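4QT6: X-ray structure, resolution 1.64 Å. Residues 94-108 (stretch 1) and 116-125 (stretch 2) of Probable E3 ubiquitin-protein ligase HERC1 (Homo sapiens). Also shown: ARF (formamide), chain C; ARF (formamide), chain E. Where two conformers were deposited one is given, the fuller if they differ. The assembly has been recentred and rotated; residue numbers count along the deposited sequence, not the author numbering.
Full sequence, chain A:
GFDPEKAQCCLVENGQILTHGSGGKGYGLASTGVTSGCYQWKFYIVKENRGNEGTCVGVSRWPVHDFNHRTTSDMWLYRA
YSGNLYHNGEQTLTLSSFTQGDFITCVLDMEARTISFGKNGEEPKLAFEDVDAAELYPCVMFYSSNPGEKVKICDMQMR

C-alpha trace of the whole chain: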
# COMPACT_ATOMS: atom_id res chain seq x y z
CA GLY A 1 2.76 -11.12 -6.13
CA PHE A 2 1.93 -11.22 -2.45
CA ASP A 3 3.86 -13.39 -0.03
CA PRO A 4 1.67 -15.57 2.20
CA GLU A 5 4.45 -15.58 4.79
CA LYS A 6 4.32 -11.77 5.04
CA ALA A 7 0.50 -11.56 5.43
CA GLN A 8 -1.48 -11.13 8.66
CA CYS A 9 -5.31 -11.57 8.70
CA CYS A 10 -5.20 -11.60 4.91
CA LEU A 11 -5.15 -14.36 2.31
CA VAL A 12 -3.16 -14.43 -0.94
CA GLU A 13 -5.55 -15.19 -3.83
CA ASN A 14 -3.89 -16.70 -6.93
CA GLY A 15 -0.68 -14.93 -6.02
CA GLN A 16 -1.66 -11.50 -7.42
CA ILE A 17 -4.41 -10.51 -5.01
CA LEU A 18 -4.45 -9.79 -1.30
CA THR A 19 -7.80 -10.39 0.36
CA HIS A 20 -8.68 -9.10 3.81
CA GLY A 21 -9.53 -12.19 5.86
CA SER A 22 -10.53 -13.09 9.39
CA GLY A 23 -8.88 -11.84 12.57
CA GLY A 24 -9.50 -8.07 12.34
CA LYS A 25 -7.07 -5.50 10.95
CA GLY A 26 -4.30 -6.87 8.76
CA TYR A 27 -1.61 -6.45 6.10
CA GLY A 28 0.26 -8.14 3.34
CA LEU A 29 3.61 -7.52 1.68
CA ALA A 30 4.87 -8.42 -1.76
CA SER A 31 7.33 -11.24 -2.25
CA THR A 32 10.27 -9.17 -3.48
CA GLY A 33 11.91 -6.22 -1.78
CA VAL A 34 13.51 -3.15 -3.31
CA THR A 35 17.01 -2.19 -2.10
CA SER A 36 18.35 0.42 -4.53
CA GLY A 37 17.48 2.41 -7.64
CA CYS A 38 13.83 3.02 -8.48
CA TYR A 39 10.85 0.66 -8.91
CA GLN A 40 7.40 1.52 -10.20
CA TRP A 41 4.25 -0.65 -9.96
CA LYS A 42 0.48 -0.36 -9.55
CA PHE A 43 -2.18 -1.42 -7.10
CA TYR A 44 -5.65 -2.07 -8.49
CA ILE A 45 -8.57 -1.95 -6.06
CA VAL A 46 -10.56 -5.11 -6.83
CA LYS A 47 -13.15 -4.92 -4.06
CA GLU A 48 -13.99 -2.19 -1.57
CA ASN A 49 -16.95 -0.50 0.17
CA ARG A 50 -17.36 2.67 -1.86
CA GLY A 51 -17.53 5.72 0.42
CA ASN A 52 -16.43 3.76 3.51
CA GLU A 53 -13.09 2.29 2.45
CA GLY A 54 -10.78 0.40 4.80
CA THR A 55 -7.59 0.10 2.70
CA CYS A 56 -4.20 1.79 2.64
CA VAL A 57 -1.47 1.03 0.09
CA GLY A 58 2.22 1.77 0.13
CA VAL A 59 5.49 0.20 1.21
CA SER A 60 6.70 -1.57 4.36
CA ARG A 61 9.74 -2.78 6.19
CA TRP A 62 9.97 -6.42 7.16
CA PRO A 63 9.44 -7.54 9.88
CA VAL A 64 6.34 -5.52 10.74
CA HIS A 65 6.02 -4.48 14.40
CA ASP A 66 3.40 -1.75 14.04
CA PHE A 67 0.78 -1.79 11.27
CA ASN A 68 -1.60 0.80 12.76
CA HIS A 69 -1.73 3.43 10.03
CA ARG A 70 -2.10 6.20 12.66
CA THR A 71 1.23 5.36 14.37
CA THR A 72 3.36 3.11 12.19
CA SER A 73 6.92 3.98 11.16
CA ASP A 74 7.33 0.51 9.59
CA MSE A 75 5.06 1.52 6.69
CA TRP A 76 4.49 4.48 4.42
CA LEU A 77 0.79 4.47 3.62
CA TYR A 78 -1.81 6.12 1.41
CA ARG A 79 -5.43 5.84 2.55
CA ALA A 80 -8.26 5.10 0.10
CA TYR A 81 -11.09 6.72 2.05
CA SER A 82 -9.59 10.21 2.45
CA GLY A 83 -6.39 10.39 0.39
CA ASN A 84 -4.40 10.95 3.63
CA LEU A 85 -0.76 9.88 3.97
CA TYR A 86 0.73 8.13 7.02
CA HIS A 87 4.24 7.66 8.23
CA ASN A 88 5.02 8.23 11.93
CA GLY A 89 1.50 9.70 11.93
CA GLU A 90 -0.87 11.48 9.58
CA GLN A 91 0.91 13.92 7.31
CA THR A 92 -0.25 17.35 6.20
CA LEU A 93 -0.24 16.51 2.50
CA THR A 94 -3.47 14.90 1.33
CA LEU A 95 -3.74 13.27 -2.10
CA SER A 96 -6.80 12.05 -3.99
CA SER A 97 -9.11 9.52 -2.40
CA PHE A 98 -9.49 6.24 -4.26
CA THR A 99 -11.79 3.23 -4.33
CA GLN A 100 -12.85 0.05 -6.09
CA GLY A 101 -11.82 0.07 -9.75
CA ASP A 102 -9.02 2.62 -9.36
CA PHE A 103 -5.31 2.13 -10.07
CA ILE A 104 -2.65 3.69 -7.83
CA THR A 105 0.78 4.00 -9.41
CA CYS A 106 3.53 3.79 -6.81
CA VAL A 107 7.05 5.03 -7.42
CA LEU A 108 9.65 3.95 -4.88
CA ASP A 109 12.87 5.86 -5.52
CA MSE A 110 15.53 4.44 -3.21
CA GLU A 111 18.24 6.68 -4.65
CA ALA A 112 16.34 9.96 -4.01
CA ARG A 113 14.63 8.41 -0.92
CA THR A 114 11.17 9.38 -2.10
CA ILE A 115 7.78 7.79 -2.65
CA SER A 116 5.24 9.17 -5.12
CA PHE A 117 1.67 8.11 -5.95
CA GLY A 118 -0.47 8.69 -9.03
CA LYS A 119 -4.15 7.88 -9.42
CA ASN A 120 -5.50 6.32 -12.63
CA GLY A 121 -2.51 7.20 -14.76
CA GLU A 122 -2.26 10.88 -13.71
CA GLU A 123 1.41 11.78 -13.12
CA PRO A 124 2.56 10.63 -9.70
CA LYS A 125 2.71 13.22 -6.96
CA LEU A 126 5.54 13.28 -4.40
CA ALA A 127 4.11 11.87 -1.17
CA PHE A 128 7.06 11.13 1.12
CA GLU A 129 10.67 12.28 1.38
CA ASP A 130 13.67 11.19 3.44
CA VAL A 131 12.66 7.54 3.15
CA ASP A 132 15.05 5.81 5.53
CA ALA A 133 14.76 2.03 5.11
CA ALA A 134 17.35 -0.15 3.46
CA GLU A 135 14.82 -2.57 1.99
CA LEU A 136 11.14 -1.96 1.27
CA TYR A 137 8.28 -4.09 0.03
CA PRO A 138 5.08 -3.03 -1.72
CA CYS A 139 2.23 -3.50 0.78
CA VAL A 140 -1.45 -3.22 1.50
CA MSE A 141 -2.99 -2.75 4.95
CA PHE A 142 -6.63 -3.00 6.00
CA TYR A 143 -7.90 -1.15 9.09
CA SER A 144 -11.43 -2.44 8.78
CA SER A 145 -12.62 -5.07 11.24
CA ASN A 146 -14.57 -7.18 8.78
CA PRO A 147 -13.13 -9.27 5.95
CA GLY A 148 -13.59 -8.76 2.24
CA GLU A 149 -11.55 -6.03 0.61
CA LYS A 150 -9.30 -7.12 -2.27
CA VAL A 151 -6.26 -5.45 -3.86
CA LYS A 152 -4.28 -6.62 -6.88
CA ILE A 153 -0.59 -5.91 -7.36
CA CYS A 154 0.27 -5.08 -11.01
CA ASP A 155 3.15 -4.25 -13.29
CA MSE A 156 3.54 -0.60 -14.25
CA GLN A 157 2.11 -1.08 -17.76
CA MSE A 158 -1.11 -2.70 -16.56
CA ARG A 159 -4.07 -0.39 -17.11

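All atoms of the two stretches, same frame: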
# COMPACT_ATOMS: atom_id res chain seq x y z
N THR A 94 -2.38 15.82 1.63
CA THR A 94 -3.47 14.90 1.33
C THR A 94 -3.52 14.75 -0.19
O THR A 94 -3.42 15.73 -0.93
CB THR A 94 -4.79 15.44 1.90
OG1 THR A 94 -4.63 15.66 3.31
CG2 THR A 94 -5.94 14.48 1.70
N LEU A 95 -3.63 13.51 -0.67
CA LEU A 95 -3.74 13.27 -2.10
C LEU A 95 -5.18 12.88 -2.42
O LEU A 95 -6.06 13.02 -1.58
CB LEU A 95 -2.72 12.20 -2.53
CG LEU A 95 -1.23 12.49 -2.29
CD1 LEU A 95 -0.37 11.31 -2.73
CD2 LEU A 95 -0.80 13.77 -3.01
N SER A 96 -5.44 12.42 -3.64
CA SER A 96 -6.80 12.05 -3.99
C SER A 96 -7.23 10.81 -3.22
O SER A 96 -6.43 9.93 -2.95
CB SER A 96 -6.92 11.77 -5.49
OG SER A 96 -6.60 12.94 -6.26
N SER A 97 -8.51 10.75 -2.88
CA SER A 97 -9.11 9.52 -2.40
C SER A 97 -9.17 8.52 -3.55
O SER A 97 -9.04 8.89 -4.71
CB SER A 97 -10.52 9.78 -1.84
OG SER A 97 -11.38 10.24 -2.86
N PHE A 98 -9.32 7.24 -3.23
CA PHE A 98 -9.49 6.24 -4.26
C PHE A 98 -10.35 5.10 -3.75
O PHE A 98 -10.61 5.00 -2.55
CB PHE A 98 -8.13 5.76 -4.80
CG PHE A 98 -7.19 5.21 -3.75
CD1 PHE A 98 -6.35 6.05 -3.04
CD2 PHE A 98 -7.13 3.85 -3.48
CE1 PHE A 98 -5.48 5.56 -2.09
CE2 PHE A 98 -6.25 3.35 -2.53
CZ PHE A 98 -5.43 4.20 -1.82
N THR A 99 -10.82 4.26 -4.67
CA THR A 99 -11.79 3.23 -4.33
C THR A 99 -11.75 2.09 -5.33
O THR A 99 -10.85 2.02 -6.21
CB THR A 99 -13.22 3.83 -4.21
OG1 THR A 99 -14.10 2.90 -3.57
CG2 THR A 99 -13.74 4.24 -5.56
N GLN A 100 -12.71 1.18 -5.19
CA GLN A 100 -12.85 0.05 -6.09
C GLN A 100 -12.77 0.49 -7.54
O GLN A 100 -13.43 1.46 -7.94
CB GLN A 100 -14.20 -0.63 -5.84
CG GLN A 100 -14.38 -1.91 -6.60
CD GLN A 100 -15.58 -2.71 -6.14
OE1 GLN A 100 -15.76 -2.96 -4.95
NE2 GLN A 100 -16.39 -3.17 -7.10
N GLY A 101 -11.97 -0.21 -8.34
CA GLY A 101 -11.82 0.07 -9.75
C GLY A 101 -10.75 1.07 -10.12
O GLY A 101 -10.46 1.25 -11.32
N ASP A 102 -10.13 1.70 -9.13
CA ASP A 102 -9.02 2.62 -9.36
C ASP A 102 -7.66 1.90 -9.33
O ASP A 102 -7.48 0.85 -8.66
CB ASP A 102 -8.98 3.74 -8.30
CG ASP A 102 -10.16 4.69 -8.40
OD1 ASP A 102 -10.62 4.93 -9.54
OD2 ASP A 102 -10.60 5.22 -7.35
N PHE A 103 -6.74 2.47 -10.10
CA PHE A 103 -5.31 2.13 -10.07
C PHE A 103 -4.53 3.19 -9.34
O PHE A 103 -4.75 4.39 -9.58
CB PHE A 103 -4.71 2.11 -11.47
CG PHE A 103 -5.13 0.94 -12.31
CD1 PHE A 103 -6.25 1.02 -13.12
CD2 PHE A 103 -4.36 -0.21 -12.34
CE1 PHE A 103 -6.62 -0.05 -13.91
CE2 PHE A 103 -4.71 -1.27 -13.14
CZ PHE A 103 -5.84 -1.20 -13.93
N ILE A 104 -3.60 2.77 -8.47
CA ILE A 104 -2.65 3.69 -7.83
C ILE A 104 -1.27 3.28 -8.31
O ILE A 104 -0.80 2.21 -8.03
CB ILE A 104 -2.74 3.67 -6.28
CG1 ILE A 104 -4.14 4.09 -5.81
CG2 ILE A 104 -1.64 4.54 -5.67
CD1 ILE A 104 -4.53 5.49 -6.24
N THR A 105 -0.62 4.17 -9.05
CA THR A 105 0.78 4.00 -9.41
C THR A 105 1.63 4.38 -8.22
O THR A 105 1.42 5.44 -7.61
CB THR A 105 1.16 4.89 -10.60
OG1 THR A 105 0.32 4.58 -11.73
CG2 THR A 105 2.62 4.72 -10.97
N CYS A 106 2.61 3.55 -7.90
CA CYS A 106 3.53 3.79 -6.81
C CYS A 106 4.91 3.86 -7.40
O CYS A 106 5.30 3.02 -8.21
CB CYS A 106 3.47 2.64 -5.79
SG CYS A 106 1.79 2.26 -5.22
N VAL A 107 5.67 4.89 -7.01
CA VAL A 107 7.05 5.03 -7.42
C VAL A 107 7.92 5.08 -6.17
O VAL A 107 7.79 6.00 -5.37
CB VAL A 107 7.29 6.32 -8.23
CG1 VAL A 107 8.73 6.36 -8.72
CG2 VAL A 107 6.36 6.37 -9.43
N LEU A 108 8.73 4.05 -6.00
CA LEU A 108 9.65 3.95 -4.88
C LEU A 108 11.04 4.22 -5.40
O LEU A 108 11.64 3.40 -6.11
CB LEU A 108 9.57 2.56 -4.23
CG LEU A 108 10.57 2.31 -3.12
CD1 LEU A 108 10.37 3.29 -1.96
CD2 LEU A 108 10.49 0.85 -2.68
N SER A 116 6.27 8.38 -4.46
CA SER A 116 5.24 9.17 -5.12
C SER A 116 4.09 8.26 -5.51
O SER A 116 4.30 7.07 -5.70
CB SER A 116 5.82 9.87 -6.35
OG SER A 116 7.01 10.58 -6.04
N PHE A 117 2.89 8.83 -5.59
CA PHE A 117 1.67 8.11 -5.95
C PHE A 117 0.87 8.86 -7.01
O PHE A 117 0.65 10.07 -6.88
CB PHE A 117 0.74 7.95 -4.74
CG PHE A 117 1.30 7.10 -3.63
CD1 PHE A 117 1.51 5.74 -3.79
CD2 PHE A 117 1.56 7.66 -2.38
CE1 PHE A 117 2.02 4.97 -2.74
CE2 PHE A 117 2.05 6.91 -1.35
CZ PHE A 117 2.27 5.54 -1.52
N GLY A 118 0.42 8.15 -8.03
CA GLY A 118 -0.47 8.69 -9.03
C GLY A 118 -1.74 7.88 -9.06
O GLY A 118 -1.72 6.68 -8.80
N LYS A 119 -2.86 8.55 -9.32
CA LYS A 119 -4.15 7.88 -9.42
C LYS A 119 -4.60 7.79 -10.87
O LYS A 119 -4.58 8.79 -11.59
CB LYS A 119 -5.21 8.61 -8.58
CG LYS A 119 -6.61 8.05 -8.73
CD LYS A 119 -7.59 8.82 -7.87
CE LYS A 119 -9.01 8.33 -8.06
NZ LYS A 119 -9.98 9.23 -7.37
N ASN A 120 -5.00 6.59 -11.28
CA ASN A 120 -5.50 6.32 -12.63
C ASN A 120 -4.68 6.96 -13.74
O ASN A 120 -5.22 7.62 -14.64
CB ASN A 120 -6.98 6.71 -12.75
CG ASN A 120 -7.87 5.80 -11.93
OD1 ASN A 120 -7.61 4.60 -11.81
ND2 ASN A 120 -8.93 6.35 -11.36
N GLY A 121 -3.37 6.76 -13.68
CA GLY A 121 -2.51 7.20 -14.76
C GLY A 121 -2.14 8.68 -14.78
O GLY A 121 -1.30 9.08 -15.59
N GLU A 122 -2.76 9.51 -13.93
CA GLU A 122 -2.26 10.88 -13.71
C GLU A 122 -0.81 10.78 -13.24
O GLU A 122 -0.43 9.78 -12.65
CB GLU A 122 -3.11 11.60 -12.66
N GLU A 123 0.00 11.81 -13.51
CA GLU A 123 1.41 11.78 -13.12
C GLU A 123 1.52 11.62 -11.61
O GLU A 123 0.74 12.25 -10.87
CB GLU A 123 2.17 13.03 -13.58
CG GLU A 123 2.49 13.08 -15.07
CD GLU A 123 3.22 11.85 -15.56
OE1 GLU A 123 4.38 11.60 -15.15
OE2 GLU A 123 2.63 11.12 -16.38
N PRO A 124 2.46 10.77 -11.14
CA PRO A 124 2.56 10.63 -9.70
C PRO A 124 2.95 11.92 -8.99
O PRO A 124 3.71 12.73 -9.52
CB PRO A 124 3.65 9.57 -9.53
CG PRO A 124 3.55 8.75 -10.75
CD PRO A 124 3.28 9.76 -11.83
N LYS A 125 2.39 12.10 -7.80
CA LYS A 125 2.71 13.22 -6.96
C LYS A 125 3.61 12.76 -5.83
O LYS A 125 3.38 11.70 -5.23
CB LYS A 125 1.43 13.86 -6.42
CG LYS A 125 0.55 14.46 -7.52
CD LYS A 125 -0.40 15.51 -6.98
N ARF C . -2.50 10.50 -5.91
C ARF C . -2.64 11.75 -6.38
O ARF C . -3.55 12.46 -5.95
N ARF E . -9.01 -1.43 -16.47
C ARF E . -8.90 -2.51 -15.67
O ARF E . -8.00 -3.28 -15.90
O HOH W 1 -9.50 3.15 -13.11
O HOH W 2 -12.17 7.39 -7.16
O HOH W 3 9.21 8.93 -5.84

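Strands 103-108 and 116-119 run antiparallel, with 158° between their N-to-C directions and axes approaching to 4.5 Å; together the two stretches bury 766 Å².

Ser116 is the first residue of stretch 2, within a strand that begins earlier, and pairs with Val107. Their backbones form a reciprocal pair, Val107 N to Ser116 O at 2.9 Å and Ser116 N to Val107 O at 3.0 Å, with N-H...acceptor angles of 166° and 161°. A water 2.8 Å from Ser116 OG donates to Val107 O at 3.3 Å, so it bridges the serine side chain and the valine backbone at this partly exposed pair.

Phe117 pairs with Cys106 in a non-hydrogen-bonded register, and its CA approaches Thr105 O at 3.2 Å in a CA-H...O contact. Its buried ring shares a sheet face with Ile104 and Cys106. Cys106 SG meets the ring edge, 3.7 Å from Phe117 CE1 and 90° off the ring normal, while Ile104 CG2 packs 3.9 Å from Phe117 CD1. Leu95 CD1 lies 4.1 Å from Phe117 CB, bringing the loop before the strand into this apolar cluster.

Gly118 exchanges hydrogen bonds with Thr105: Thr105 N to Gly118 O at 2.8 Å and Gly118 N to Thr105 O at 2.9 Å. An ideal CB here would sit 2.5 Å from Glu122 O, a clash that accounts for glycine.

Lys119, opposite Ile104, has all four chi angles in t. This extended chain carries its aliphatic part past Ser96, whose CB is 3.8 Å from Lys119 CD, and delivers its ammonium to the loop, where Lys119 NZ donates to Ser97 O at 2.8 Å. Asp102 OD2 is 4.1 Å from Lys119 NZ, beyond salt-bridge range, but one water links them, donating to Asp102 OD2 at 2.7 Å and accepting from Lys119 NZ at 2.9 Å.

Asn120 begins the turn proper of a type I' turn spanning Lys119 to Glu122, with phi/psi of 44/49°. Its amide can both donate and accept: Asn120 ND2 donates to Asp102 OD1 (2.9 Å, 171°), and Asn120 OD1 accepts from Phe103 N (2.9 Å, 175°). Asn120 N adds a bond to Phe103 O at 2.8 Å.

Gly121 has phi of 80°, which favours glycine in this turn. Glu122 N closes the turn onto Lys119 O at 3.1 Å.

Pro124 returns to the interface, its CG 3.9 Å from Val107 CG2 and 4.1 Å from Thr105 CG2, covering the face those two side chains share. Lys125 CB finally packs 4.1 Å from Leu95 CD2.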